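CmeC (Campylobacter jejuni, PDB 4MT4) is an outer membrane channel of the outer membrane factor family and probably carries efflux substrates out of the cell. Local coordinates at residues Lys48-Ala53 with Ser154-Thr159; Lys55-Leu60 with Lys233-Asn238; Glu280-Gln285 with Leu349-Ala354. All coordinates share one frame; numbering follows the deposited sequence.

Interaction 1: residues Lys48-Ala53 with Ser154-Thr159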
ATOM      1  N   LYS B  48      18.619   1.104  25.451  1.00 53.96           N
ATOM      2  CA  LYS B  48      19.037   2.387  24.899  1.00 59.82           C
ATOM      3  C   LYS B  48      18.477   2.613  23.500  1.00 56.59           C
ATOM      4  O   LYS B  48      18.079   3.726  23.159  1.00 54.52           O
ATOM      5  CB  LYS B  48      20.563   2.487  24.861  1.00 51.46           C
ATOM      6  CG  LYS B  48      21.221   2.552  26.225  1.00 60.90           C
ATOM      7  CD  LYS B  48      22.723   2.726  26.096  1.00 62.28           C
ATOM      8  CE  LYS B  48      23.413   2.594  27.442  1.00 70.72           C
ATOM      9  NZ  LYS B  48      22.890   3.574  28.432  1.00 69.19           N
ATOM     10  N   VAL B  49      18.443   1.558  22.692  1.00 51.04           N
ATOM     11  CA  VAL B  49      17.998   1.687  21.309  1.00 61.10           C
ATOM     12  C   VAL B  49      16.474   1.792  21.235  1.00 58.45           C
ATOM     13  O   VAL B  49      15.928   2.305  20.261  1.00 55.52           O
ATOM     14  CB  VAL B  49      18.492   0.506  20.437  1.00 43.67           C
ATOM     15  CG1 VAL B  49      17.608  -0.716  20.617  1.00 52.18           C
ATOM     16  CG2 VAL B  49      18.543   0.913  18.974  1.00 61.40           C
ATOM     17  N   VAL B  50      15.790   1.322  22.273  1.00 46.10           N
ATOM     18  CA  VAL B  50      14.339   1.453  22.344  1.00 51.50           C
ATOM     19  C   VAL B  50      13.968   2.888  22.709  1.00 53.55           C
ATOM     20  O   VAL B  50      13.029   3.463  22.153  1.00 54.31           O
ATOM     21  CB  VAL B  50      13.723   0.473  23.369  1.00 55.43           C
ATOM     22  CG1 VAL B  50      12.274   0.832  23.662  1.00 47.16           C
ATOM     23  CG2 VAL B  50      13.828  -0.957  22.861  1.00 48.36           C
ATOM     24  N   ASP B  51      14.721   3.464  23.642  1.00 49.50           N
ATOM     25  CA  ASP B  51      14.526   4.855  24.038  1.00 54.04           C
ATOM     26  C   ASP B  51      14.779   5.796  22.867  1.00 57.49           C
ATOM     27  O   ASP B  51      14.095   6.808  22.715  1.00 55.37           O
ATOM     28  CB  ASP B  51      15.442   5.222  25.208  1.00 50.74           C
ATOM     29  CG  ASP B  51      14.966   4.643  26.526  1.00 63.17           C
ATOM     30  OD1 ASP B  51      13.798   4.208  26.596  1.00 64.01           O
ATOM     31  OD2 ASP B  51      15.756   4.633  27.495  1.00 76.93           O
ATOM     32  N   LEU B  52      15.768   5.459  22.044  1.00 48.05           N
ATOM     33  CA  LEU B  52      16.073   6.238  20.851  1.00 49.44           C
ATOM     34  C   LEU B  52      14.908   6.204  19.870  1.00 51.70           C
ATOM     35  O   LEU B  52      14.593   7.209  19.232  1.00 52.65           O
ATOM     36  CB  LEU B  52      17.347   5.718  20.179  1.00 41.34           C
ATOM     37  CG  LEU B  52      18.674   6.112  20.832  1.00 59.49           C
ATOM     38  CD1 LEU B  52      19.820   5.272  20.286  1.00 36.83           C
ATOM     39  CD2 LEU B  52      18.940   7.592  20.610  1.00 44.54           C
ATOM     40  N   ALA B  53      14.272   5.041  19.756  1.00 46.60           N
ATOM     41  CA  ALA B  53      13.101   4.888  18.905  1.00 48.25           C
ATOM     42  C   ALA B  53      11.943   5.729  19.430  1.00 44.98           C
ATOM     43  O   ALA B  53      11.332   6.491  18.685  1.00 46.45           O
ATOM     44  CB  ALA B  53      12.698   3.422  18.813  1.00 42.90           C
ATOM     45  N   SER B 154       4.011  -1.180  17.759  1.00 47.57           N
ATOM     46  CA  SER B 154       4.587  -1.631  16.495  1.00 33.47           C
ATOM     47  C   SER B 154       6.029  -1.156  16.326  1.00 56.39           C
ATOM     48  O   SER B 154       6.904  -1.929  15.941  1.00 42.66           O
ATOM     49  CB  SER B 154       3.737  -1.140  15.324  1.00 40.36           C
ATOM     50  OG  SER B 154       4.369  -1.400  14.081  1.00 53.50           O
ATOM     51  N   VAL B 155       6.263   0.121  16.613  1.00 45.35           N
ATOM     52  CA  VAL B 155       7.589   0.719  16.491  1.00 55.58           C
ATOM     53  C   VAL B 155       8.576   0.075  17.461  1.00 44.21           C
ATOM     54  O   VAL B 155       9.706  -0.245  17.086  1.00 44.39           O
ATOM     55  CB  VAL B 155       7.536   2.243  16.739  1.00 41.24           C
ATOM     56  CG1 VAL B 155       8.925   2.800  16.991  1.00 43.00           C
ATOM     57  CG2 VAL B 155       6.881   2.944  15.561  1.00 47.13           C
ATOM     58  N   ILE B 156       8.140  -0.122  18.701  1.00 42.81           N
ATOM     59  CA  ILE B 156       8.980  -0.755  19.713  1.00 41.56           C
ATOM     60  C   ILE B 156       9.308  -2.201  19.343  1.00 52.21           C
ATOM     61  O   ILE B 156      10.464  -2.620  19.398  1.00 47.68           O
ATOM     62  CB  ILE B 156       8.311  -0.734  21.106  1.00 47.56           C
ATOM     63  CG1 ILE B 156       8.160   0.703  21.607  1.00 35.08           C
ATOM     64  CG2 ILE B 156       9.117  -1.550  22.101  1.00 43.40           C
ATOM     65  CD1 ILE B 156       7.504   0.804  22.973  1.00 38.91           C
ATOM     66  N   SER B 157       8.283  -2.957  18.963  1.00 42.75           N
ATOM     67  CA  SER B 157       8.460  -4.357  18.589  1.00 47.87           C
ATOM     68  C   SER B 157       9.393  -4.510  17.395  1.00 51.77           C
ATOM     69  O   SER B 157      10.245  -5.399  17.372  1.00 49.25           O
ATOM     70  CB  SER B 157       7.107  -4.997  18.278  1.00 39.21           C
ATOM     71  OG  SER B 157       6.281  -5.013  19.427  1.00 47.93           O
ATOM     72  N   ASN B 158       9.228  -3.640  16.404  1.00 47.35           N
ATOM     73  CA  ASN B 158      10.076  -3.661  15.220  1.00 49.64           C
ATOM     74  C   ASN B 158      11.521  -3.317  15.554  1.00 47.55           C
ATOM     75  O   ASN B 158      12.448  -3.893  14.987  1.00 48.80           O
ATOM     76  CB  ASN B 158       9.543  -2.698  14.157  1.00 51.91           C
ATOM     77  CG  ASN B 158       8.288  -3.212  13.479  1.00 55.98           C
ATOM     78  OD1 ASN B 158       7.991  -4.405  13.519  1.00 63.00           O
ATOM     79  ND2 ASN B 158       7.547  -2.311  12.844  1.00 55.97           N
ATOM     80  N   THR B 159      11.705  -2.380  16.480  1.00 38.49           N
ATOM     81  CA  THR B 159      13.036  -1.979  16.924  1.00 49.48           C
ATOM     82  C   THR B 159      13.741  -3.118  17.659  1.00 49.32           C
ATOM     83  O   THR B 159      14.924  -3.379  17.432  1.00 49.27           O
ATOM     84  CB  THR B 159      12.973  -0.744  17.842  1.00 41.00           C
ATOM     85  OG1 THR B 159      12.450   0.371  17.110  1.00 51.82           O
ATOM     86  CG2 THR B 159      14.354  -0.394  18.371  1.00 48.59           C
TER
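Helix 44-56 lies against the long helix 129-195, and nothing but packing holds these two segments to each other. Their axes come within 9.7 Å and run at 144°, roughly antiparallel but splayed. T159 does most of the work. Its CG2 lies anti to the backbone N and reaches in beside V49, 3.7 Å from V49 O and 4.0 Å from V49 CG1; the two side chains slide past one another in opposite senses. A53 points its CB at the partner helix and meets the other branch of the threonine, with T159 OG1 3.5 Å and V155 CG1 4.2 Å away. V50 CG1 and I156 CG2 make a looser touch at 4.3 Å. Short helix 44-56 lies along the long helices here, as in the equatorial region of outer membrane factors; T236 of helix 201-236 also packs on V49 and A53, while W38 covers V50 and I156. No hydrogen bond crosses between the segments; the buried hydroxyl of T159 bonds within its own helix, OG1 donating to V155 O over 2.8 Å from 32° above the carbonyl plane. The same oxygen takes T159 N at 3.0 Å. Chi1 of -63° sets OG1 beside the backbone N for this bond, which turns the methyl outward to V49.

Interaction 2: residues Lys55-Leu60 with Lys233-Asn238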
ATOM      1  N   LYS B  55      12.079   8.238  21.004  1.00 45.97           N
ATOM      2  CA  LYS B  55      12.463   9.640  20.932  1.00 42.46           C
ATOM      3  C   LYS B  55      12.523  10.149  19.492  1.00 47.90           C
ATOM      4  O   LYS B  55      12.095  11.265  19.207  1.00 57.13           O
ATOM      5  CB  LYS B  55      13.815   9.850  21.616  1.00 52.30           C
ATOM      6  CG  LYS B  55      14.383  11.254  21.469  1.00 53.56           C
ATOM      7  CD  LYS B  55      15.791  11.345  22.037  1.00 57.10           C
ATOM      8  CE  LYS B  55      16.392  12.724  21.805  1.00 61.54           C
ATOM      9  NZ  LYS B  55      16.482  13.054  20.356  1.00 53.40           N
ATOM     10  N   ASN B  56      13.036   9.325  18.583  1.00 47.04           N
ATOM     11  CA  ASN B  56      13.356   9.797  17.239  1.00 39.85           C
ATOM     12  C   ASN B  56      12.512   9.215  16.099  1.00 40.35           C
ATOM     13  O   ASN B  56      12.504   9.772  15.001  1.00 43.86           O
ATOM     14  CB  ASN B  56      14.836   9.526  16.945  1.00 47.10           C
ATOM     15  CG  ASN B  56      15.764  10.225  17.922  1.00 50.89           C
ATOM     16  OD1 ASN B  56      15.491  11.339  18.370  1.00 48.90           O
ATOM     17  ND2 ASN B  56      16.871   9.571  18.257  1.00 46.53           N
ATOM     18  N   ASN B  57      11.811   8.111  16.345  1.00 39.15           N
ATOM     19  CA  ASN B  57      11.046   7.452  15.281  1.00 37.40           C
ATOM     20  C   ASN B  57       9.984   8.367  14.676  1.00 49.14           C
ATOM     21  O   ASN B  57       9.127   8.897  15.380  1.00 45.21           O
ATOM     22  CB  ASN B  57      10.387   6.172  15.797  1.00 38.48           C
ATOM     23  CG  ASN B  57       9.807   5.325  14.680  1.00 49.04           C
ATOM     24  OD1 ASN B  57       8.671   5.532  14.254  1.00 52.10           O
ATOM     25  ND2 ASN B  57      10.587   4.362  14.201  1.00 37.09           N
ATOM     26  N   ASN B  58      10.051   8.540  13.361  1.00 47.83           N
ATOM     27  CA  ASN B  58       9.173   9.470  12.659  1.00 50.87           C
ATOM     28  C   ASN B  58       7.757   8.941  12.455  1.00 49.61           C
ATOM     29  O   ASN B  58       6.804   9.719  12.412  1.00 42.26           O
ATOM     30  CB  ASN B  58       9.787   9.844  11.309  1.00 49.50           C
ATOM     31  CG  ASN B  58      10.978  10.772  11.451  1.00 53.76           C
ATOM     32  OD1 ASN B  58      10.911  11.782  12.151  1.00 53.06           O
ATOM     33  ND2 ASN B  58      12.080  10.426  10.798  1.00 62.09           N
ATOM     34  N   ASP B  59       7.615   7.625  12.330  1.00 45.94           N
ATOM     35  CA  ASP B  59       6.287   7.020  12.238  1.00 49.72           C
ATOM     36  C   ASP B  59       5.530   7.226  13.546  1.00 54.70           C
ATOM     37  O   ASP B  59       4.312   7.404  13.553  1.00 46.22           O
ATOM     38  CB  ASP B  59       6.380   5.528  11.909  1.00 44.24           C
ATOM     39  CG  ASP B  59       6.631   5.270  10.435  1.00 62.93           C
ATOM     40  OD1 ASP B  59       6.277   6.139   9.608  1.00 66.47           O
ATOM     41  OD2 ASP B  59       7.175   4.197  10.100  1.00 73.23           O
ATOM     42  N   LEU B  60       6.266   7.204  14.652  1.00 39.05           N
ATOM     43  CA  LEU B  60       5.691   7.457  15.966  1.00 42.97           C
ATOM     44  C   LEU B  60       5.254   8.914  16.082  1.00 47.22           C
ATOM     45  O   LEU B  60       4.223   9.219  16.684  1.00 41.35           O
ATOM     46  CB  LEU B  60       6.696   7.110  17.067  1.00 45.16           C
ATOM     47  CG  LEU B  60       6.195   7.192  18.509  1.00 46.17           C
ATOM     48  CD1 LEU B  60       4.976   6.302  18.703  1.00 42.65           C
ATOM     49  CD2 LEU B  60       7.301   6.813  19.485  1.00 45.61           C
ATOM     50  N   LYS B 233      19.265   1.845  12.239  1.00 50.31           N
ATOM     51  CA  LYS B 233      19.570   3.273  12.206  1.00 53.77           C
ATOM     52  C   LYS B 233      18.352   4.095  11.794  1.00 51.02           C
ATOM     53  O   LYS B 233      18.038   5.110  12.415  1.00 46.84           O
ATOM     54  CB  LYS B 233      20.732   3.550  11.250  1.00 42.96           C
ATOM     55  CG  LYS B 233      22.064   2.984  11.706  1.00 55.80           C
ATOM     56  CD  LYS B 233      22.484   3.575  13.038  1.00 59.30           C
ATOM     57  CE  LYS B 233      23.844   3.054  13.471  1.00 68.97           C
ATOM     58  NZ  LYS B 233      24.211   3.541  14.831  1.00 54.58           N
ATOM     59  N   ILE B 234      17.671   3.646  10.744  1.00 42.55           N
ATOM     60  CA  ILE B 234      16.491   4.332  10.228  1.00 53.77           C
ATOM     61  C   ILE B 234      15.376   4.366  11.275  1.00 53.93           C
ATOM     62  O   ILE B 234      14.593   5.316  11.338  1.00 61.43           O
ATOM     63  CB  ILE B 234      15.981   3.656   8.931  1.00 55.22           C
ATOM     64  CG1 ILE B 234      17.024   3.789   7.817  1.00 58.23           C
ATOM     65  CG2 ILE B 234      14.665   4.264   8.475  1.00 67.81           C
ATOM     66  CD1 ILE B 234      16.567   3.243   6.478  1.00 52.81           C
ATOM     67  N   LEU B 235      15.330   3.342  12.117  1.00 48.79           N
ATOM     68  CA  LEU B 235      14.277   3.222  13.119  1.00 48.30           C
ATOM     69  C   LEU B 235      14.495   4.098  14.356  1.00 51.23           C
ATOM     70  O   LEU B 235      13.534   4.455  15.036  1.00 50.91           O
ATOM     71  CB  LEU B 235      14.132   1.760  13.557  1.00 39.12           C
ATOM     72  CG  LEU B 235      13.355   0.806  12.646  1.00 48.81           C
ATOM     73  CD1 LEU B 235      13.514  -0.630  13.123  1.00 41.98           C
ATOM     74  CD2 LEU B 235      11.884   1.191  12.586  1.00 33.94           C
ATOM     75  N   THR B 236      15.746   4.441  14.651  1.00 47.93           N
ATOM     76  CA  THR B 236      16.078   5.001  15.962  1.00 42.20           C
ATOM     77  C   THR B 236      16.904   6.291  15.969  1.00 40.17           C
ATOM     78  O   THR B 236      16.975   6.970  16.996  1.00 47.40           O
ATOM     79  CB  THR B 236      16.846   3.959  16.808  1.00 44.18           C
ATOM     80  OG1 THR B 236      18.036   3.560  16.115  1.00 47.13           O
ATOM     81  CG2 THR B 236      15.985   2.734  17.070  1.00 54.38           C
ATOM     82  N   SER B 237      17.526   6.635  14.845  1.00 45.64           N
ATOM     83  CA  SER B 237      18.489   7.735  14.840  1.00 54.53           C
ATOM     84  C   SER B 237      17.988   9.008  14.160  1.00 54.75           C
ATOM     85  O   SER B 237      17.226   8.955  13.195  1.00 53.71           O
ATOM     86  CB  SER B 237      19.790   7.286  14.169  1.00 47.69           C
ATOM     87  OG  SER B 237      20.760   8.318  14.207  1.00 65.17           O
ATOM     88  N   ASN B 238      18.429  10.151  14.680  1.00 52.74           N
ATOM     89  CA  ASN B 238      18.178  11.447  14.054  1.00 56.82           C
ATOM     90  C   ASN B 238      19.494  12.144  13.726  1.00 61.69           C
ATOM     91  O   ASN B 238      19.518  13.322  13.364  1.00 65.60           O
ATOM     92  CB  ASN B 238      17.326  12.338  14.959  1.00 63.46           C
ATOM     93  CG  ASN B 238      18.044  12.727  16.237  1.00 68.36           C
ATOM     94  OD1 ASN B 238      18.850  11.964  16.768  1.00 63.63           O
ATOM     95  ND2 ASN B 238      17.755  13.924  16.738  1.00 61.73           N
TER
HETATM   96  O   HOH W   1      12.266   7.545  11.853  1.00 53.01           O
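Two asparagine side-chain amides carry the direct hydrogen bonds here, and both give their N-H to main-chain oxygens at the end of helix 201-236. N56 ND2 donates to T236 O at 2.9 Å, nearly straight (166° at the hydrogen), with the oxygen lying in the amide plane. One residue on, N57 ND2 donates to L235 O at 3.1 Å, on a lone pair of that carbonyl. A third carbonyl is joined through water 1, which accepts from N58 N at 2.9 Å and donates a longer bond, 3.3 Å, to I234 O. Three successive carbonyls of the last helical turn are thus met by three successive residues taken in the reverse order.

The donors sit at a helix-to-helix junction, where helix 44-56 stops and helix 58-79 starts. N57 is the N-cap of the latter: with CG anti to the backbone N (chi1 -169°), its OD1 accepts from L60 N at 3.0 Å while the other end of the amide holds L235 O, so both ends fix its rotation. The amide of N56 is likewise gripped twice, since K55 NZ donates to its OD1 at 2.8 Å, in the carbonyl plane on a lone pair; that lysine also salt-bridges D468.

Stacking and packing add the rest. The amide of N238 lies over that of N56, the planes only 20° apart, with N238 CG 3.6 Å from N56 OD1. L235 runs alongside N57, bringing CD2 to 3.8 Å from ND2. A neighbouring subunit packs on this junction as well, its I363 against I234.

Interaction 3: residues Glu280-Gln285 with Leu349-Ala354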
ATOM      1  N   GLU B 280     -13.867   2.068  17.916  1.00 40.76           N
ATOM      2  CA  GLU B 280     -14.208   3.487  17.944  1.00 47.28           C
ATOM      3  C   GLU B 280     -14.554   4.029  16.565  1.00 47.03           C
ATOM      4  O   GLU B 280     -15.393   4.919  16.431  1.00 45.25           O
ATOM      5  CB  GLU B 280     -13.058   4.298  18.542  1.00 33.49           C
ATOM      6  CG  GLU B 280     -12.812   4.027  20.017  1.00 34.08           C
ATOM      7  CD  GLU B 280     -13.916   4.558  20.918  1.00 55.49           C
ATOM      8  OE1 GLU B 280     -14.751   5.366  20.453  1.00 52.00           O
ATOM      9  OE2 GLU B 280     -13.943   4.171  22.105  1.00 58.04           O
ATOM     10  N   LYS B 281     -13.905   3.491  15.540  1.00 43.90           N
ATOM     11  CA  LYS B 281     -14.193   3.896  14.171  1.00 49.67           C
ATOM     12  C   LYS B 281     -15.566   3.394  13.740  1.00 51.05           C
ATOM     13  O   LYS B 281     -16.187   3.951  12.834  1.00 43.49           O
ATOM     14  CB  LYS B 281     -13.110   3.387  13.222  1.00 41.11           C
ATOM     15  CG  LYS B 281     -11.774   4.086  13.406  1.00 50.71           C
ATOM     16  CD  LYS B 281     -10.714   3.525  12.480  1.00 45.73           C
ATOM     17  CE  LYS B 281      -9.366   4.188  12.722  1.00 51.60           C
ATOM     18  NZ  LYS B 281      -8.313   3.678  11.800  1.00 61.37           N
ATOM     19  N   LEU B 282     -16.039   2.345  14.404  1.00 48.17           N
ATOM     20  CA  LEU B 282     -17.363   1.798  14.128  1.00 40.23           C
ATOM     21  C   LEU B 282     -18.457   2.668  14.745  1.00 44.99           C
ATOM     22  O   LEU B 282     -19.466   2.951  14.099  1.00 41.19           O
ATOM     23  CB  LEU B 282     -17.472   0.364  14.645  1.00 41.10           C
ATOM     24  CG  LEU B 282     -18.856  -0.290  14.587  1.00 42.15           C
ATOM     25  CD1 LEU B 282     -19.405  -0.291  13.165  1.00 35.63           C
ATOM     26  CD2 LEU B 282     -18.803  -1.701  15.151  1.00 45.62           C
ATOM     27  N   THR B 283     -18.254   3.099  15.989  1.00 37.32           N
ATOM     28  CA  THR B 283     -19.212   3.985  16.653  1.00 53.87           C
ATOM     29  C   THR B 283     -19.230   5.346  15.976  1.00 40.82           C
ATOM     30  O   THR B 283     -20.243   6.041  15.980  1.00 43.66           O
ATOM     31  CB  THR B 283     -18.888   4.194  18.146  1.00 48.07           C
ATOM     32  OG1 THR B 283     -18.149   5.411  18.309  1.00 69.72           O
ATOM     33  CG2 THR B 283     -18.075   3.036  18.691  1.00 28.20           C
ATOM     34  N   GLN B 284     -18.091   5.719  15.403  1.00 42.80           N
ATOM     35  CA  GLN B 284     -17.972   6.978  14.683  1.00 45.73           C
ATOM     36  C   GLN B 284     -18.909   6.996  13.482  1.00 41.72           C
ATOM     37  O   GLN B 284     -19.649   7.955  13.273  1.00 42.65           O
ATOM     38  CB  GLN B 284     -16.530   7.203  14.229  1.00 37.20           C
ATOM     39  CG  GLN B 284     -16.348   8.424  13.347  1.00 29.80           C
ATOM     40  CD  GLN B 284     -14.908   8.625  12.920  1.00 49.89           C
ATOM     41  OE1 GLN B 284     -14.155   7.664  12.758  1.00 49.23           O
ATOM     42  NE2 GLN B 284     -14.516   9.880  12.736  1.00 42.13           N
ATOM     43  N   GLN B 285     -18.874   5.920  12.703  1.00 44.64           N
ATOM     44  CA  GLN B 285     -19.735   5.785  11.533  1.00 39.08           C
ATOM     45  C   GLN B 285     -21.197   5.644  11.943  1.00 50.34           C
ATOM     46  O   GLN B 285     -22.098   6.074  11.223  1.00 44.94           O
ATOM     47  CB  GLN B 285     -19.306   4.584  10.686  1.00 38.85           C
ATOM     48  CG  GLN B 285     -17.912   4.716  10.091  1.00 42.79           C
ATOM     49  CD  GLN B 285     -17.793   5.909   9.163  1.00 45.37           C
ATOM     50  OE1 GLN B 285     -18.682   6.170   8.352  1.00 52.98           O
ATOM     51  NE2 GLN B 285     -16.694   6.646   9.283  1.00 47.93           N
ATOM     52  N   LEU B 349     -24.128   2.159   4.881  1.00 40.95           N
ATOM     53  CA  LEU B 349     -23.164   1.272   4.241  1.00 37.71           C
ATOM     54  C   LEU B 349     -21.748   1.564   4.733  1.00 41.48           C
ATOM     55  O   LEU B 349     -20.914   0.663   4.818  1.00 45.71           O
ATOM     56  CB  LEU B 349     -23.241   1.406   2.722  1.00 41.00           C
ATOM     57  CG  LEU B 349     -24.524   0.870   2.079  1.00 44.53           C
ATOM     58  CD1 LEU B 349     -24.652   1.338   0.638  1.00 47.95           C
ATOM     59  CD2 LEU B 349     -24.566  -0.648   2.159  1.00 43.31           C
ATOM     60  N   ASN B 350     -21.483   2.827   5.055  1.00 41.14           N
ATOM     61  CA  ASN B 350     -20.201   3.215   5.633  1.00 36.13           C
ATOM     62  C   ASN B 350     -20.030   2.588   7.008  1.00 45.08           C
ATOM     63  O   ASN B 350     -18.931   2.190   7.391  1.00 40.88           O
ATOM     64  CB  ASN B 350     -20.083   4.736   5.735  1.00 36.01           C
ATOM     65  CG  ASN B 350     -20.077   5.415   4.380  1.00 43.61           C
ATOM     66  OD1 ASN B 350     -19.924   4.765   3.347  1.00 45.80           O
ATOM     67  ND2 ASN B 350     -20.237   6.733   4.379  1.00 39.18           N
ATOM     68  N   LYS B 351     -21.131   2.504   7.745  1.00 41.51           N
ATOM     69  CA  LYS B 351     -21.138   1.844   9.041  1.00 48.32           C
ATOM     70  C   LYS B 351     -20.897   0.347   8.886  1.00 39.05           C
ATOM     71  O   LYS B 351     -20.145  -0.252   9.657  1.00 41.36           O
ATOM     72  CB  LYS B 351     -22.463   2.090   9.765  1.00 36.25           C
ATOM     73  CG  LYS B 351     -22.587   1.337  11.075  1.00 40.90           C
ATOM     74  CD  LYS B 351     -24.007   1.374  11.607  1.00 55.56           C
ATOM     75  CE  LYS B 351     -24.149   0.469  12.819  1.00 56.90           C
ATOM     76  NZ  LYS B 351     -25.541   0.453  13.347  1.00 61.74           N
ATOM     77  N   ASP B 352     -21.543  -0.251   7.889  1.00 39.76           N
ATOM     78  CA  ASP B 352     -21.366  -1.669   7.594  1.00 39.75           C
ATOM     79  C   ASP B 352     -19.910  -1.971   7.253  1.00 47.59           C
ATOM     80  O   ASP B 352     -19.362  -2.989   7.670  1.00 48.01           O
ATOM     81  CB  ASP B 352     -22.275  -2.104   6.441  1.00 42.20           C
ATOM     82  CG  ASP B 352     -23.752  -1.970   6.775  1.00 53.02           C
ATOM     83  OD1 ASP B 352     -24.086  -1.821   7.970  1.00 54.67           O
ATOM     84  OD2 ASP B 352     -24.580  -2.024   5.841  1.00 48.38           O
ATOM     85  N   GLU B 353     -19.293  -1.077   6.488  1.00 35.55           N
ATOM     86  CA  GLU B 353     -17.891  -1.220   6.113  1.00 36.17           C
ATOM     87  C   GLU B 353     -16.998  -1.186   7.350  1.00 43.83           C
ATOM     88  O   GLU B 353     -16.040  -1.949   7.461  1.00 47.80           O
ATOM     89  CB  GLU B 353     -17.484  -0.121   5.131  1.00 40.91           C
ATOM     90  CG  GLU B 353     -16.026  -0.172   4.707  1.00 47.24           C
ATOM     91  CD  GLU B 353     -15.690   0.850   3.639  1.00 60.79           C
ATOM     92  OE1 GLU B 353     -16.561   1.683   3.309  1.00 55.88           O
ATOM     93  OE2 GLU B 353     -14.552   0.816   3.126  1.00 60.41           O
ATOM     94  N   ALA B 354     -17.332  -0.303   8.285  1.00 40.99           N
ATOM     95  CA  ALA B 354     -16.580  -0.184   9.527  1.00 44.34           C
ATOM     96  C   ALA B 354     -16.793  -1.410  10.410  1.00 39.67           C
ATOM     97  O   ALA B 354     -15.920  -1.777  11.194  1.00 38.35           O
ATOM     98  CB  ALA B 354     -16.976   1.082  10.267  1.00 34.22           C
TER
HETATM   99  O   HOH W   2     -20.635   7.808   6.970  1.00 36.25           O
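Helix 273-293 and the long helix 339-405 run side by side here as a nearly exact antiparallel pair, 171° between directions and 8.4 Å between axes, part of the helical wall that outer membrane factors build from the chain on either side of their barrel strands. A354 allows the close spacing: its CB points toward the other helix and sits between L282 and Q285.

L282 comes in from one side. With CG anti to the backbone N, its CD1 reaches across to the partner backbone, 3.6 Å from K351 O and 4.0 Å from A354 CB, and its tip also touches K351 CG. K351 leaves the interface from there: its chain is extended beyond CG, lies along L282 only at its root, and carries NZ off to N286 OD1, with L7 and P5 of the N-terminal stretch packed against it.

Q285 aims at the other helix and covers another side of the alanine. Its CB rests 3.7 Å from K351 CA, so here the contact is side chain on main chain. A bend at chi2 (-61°) then folds the chain over, setting CG 3.8 Å from A354 CB and swinging the amide toward N350. The two amides cross obliquely with planes 70° apart, so they do not stack, and no hydrogen bond joins them directly. Instead Q285 OE1 lies over the aliphatic part of N350, 3.3 Å from its CB. Beyond, another subunit lies against helix 339-405, its Q69 NE2 bonded to E353 OE1. The polar ends of Q285 and N350 are joined by water 2, which donates to Q285 OE1 at 2.9 Å and accepts from N350 ND2 at 2.8 Å.

Overall arrangement
Interactions 1 and 2 form one continuous patch, their centres 8 Å apart, since helix 44-56 takes part in both and T236 fills the angle between them: T236 CG2 lies 3.2 Å from V49 O and 3.8 Å from T159 CG2. N57 of interaction 2 also meets interaction 1, with V155 CG2 3.4 Å from its OD1. Interaction 3 stands apart, in the second of the chain's two outer membrane efflux protein regions, its centre 32 and 33 Å from those of interactions 1 and 2; nearest atoms are about 13 Å apart in each case. Interactions 2 and 3 both adjoin other subunits. The lipid pocket of C1, I124, D125 and L126 uses no residue of the three.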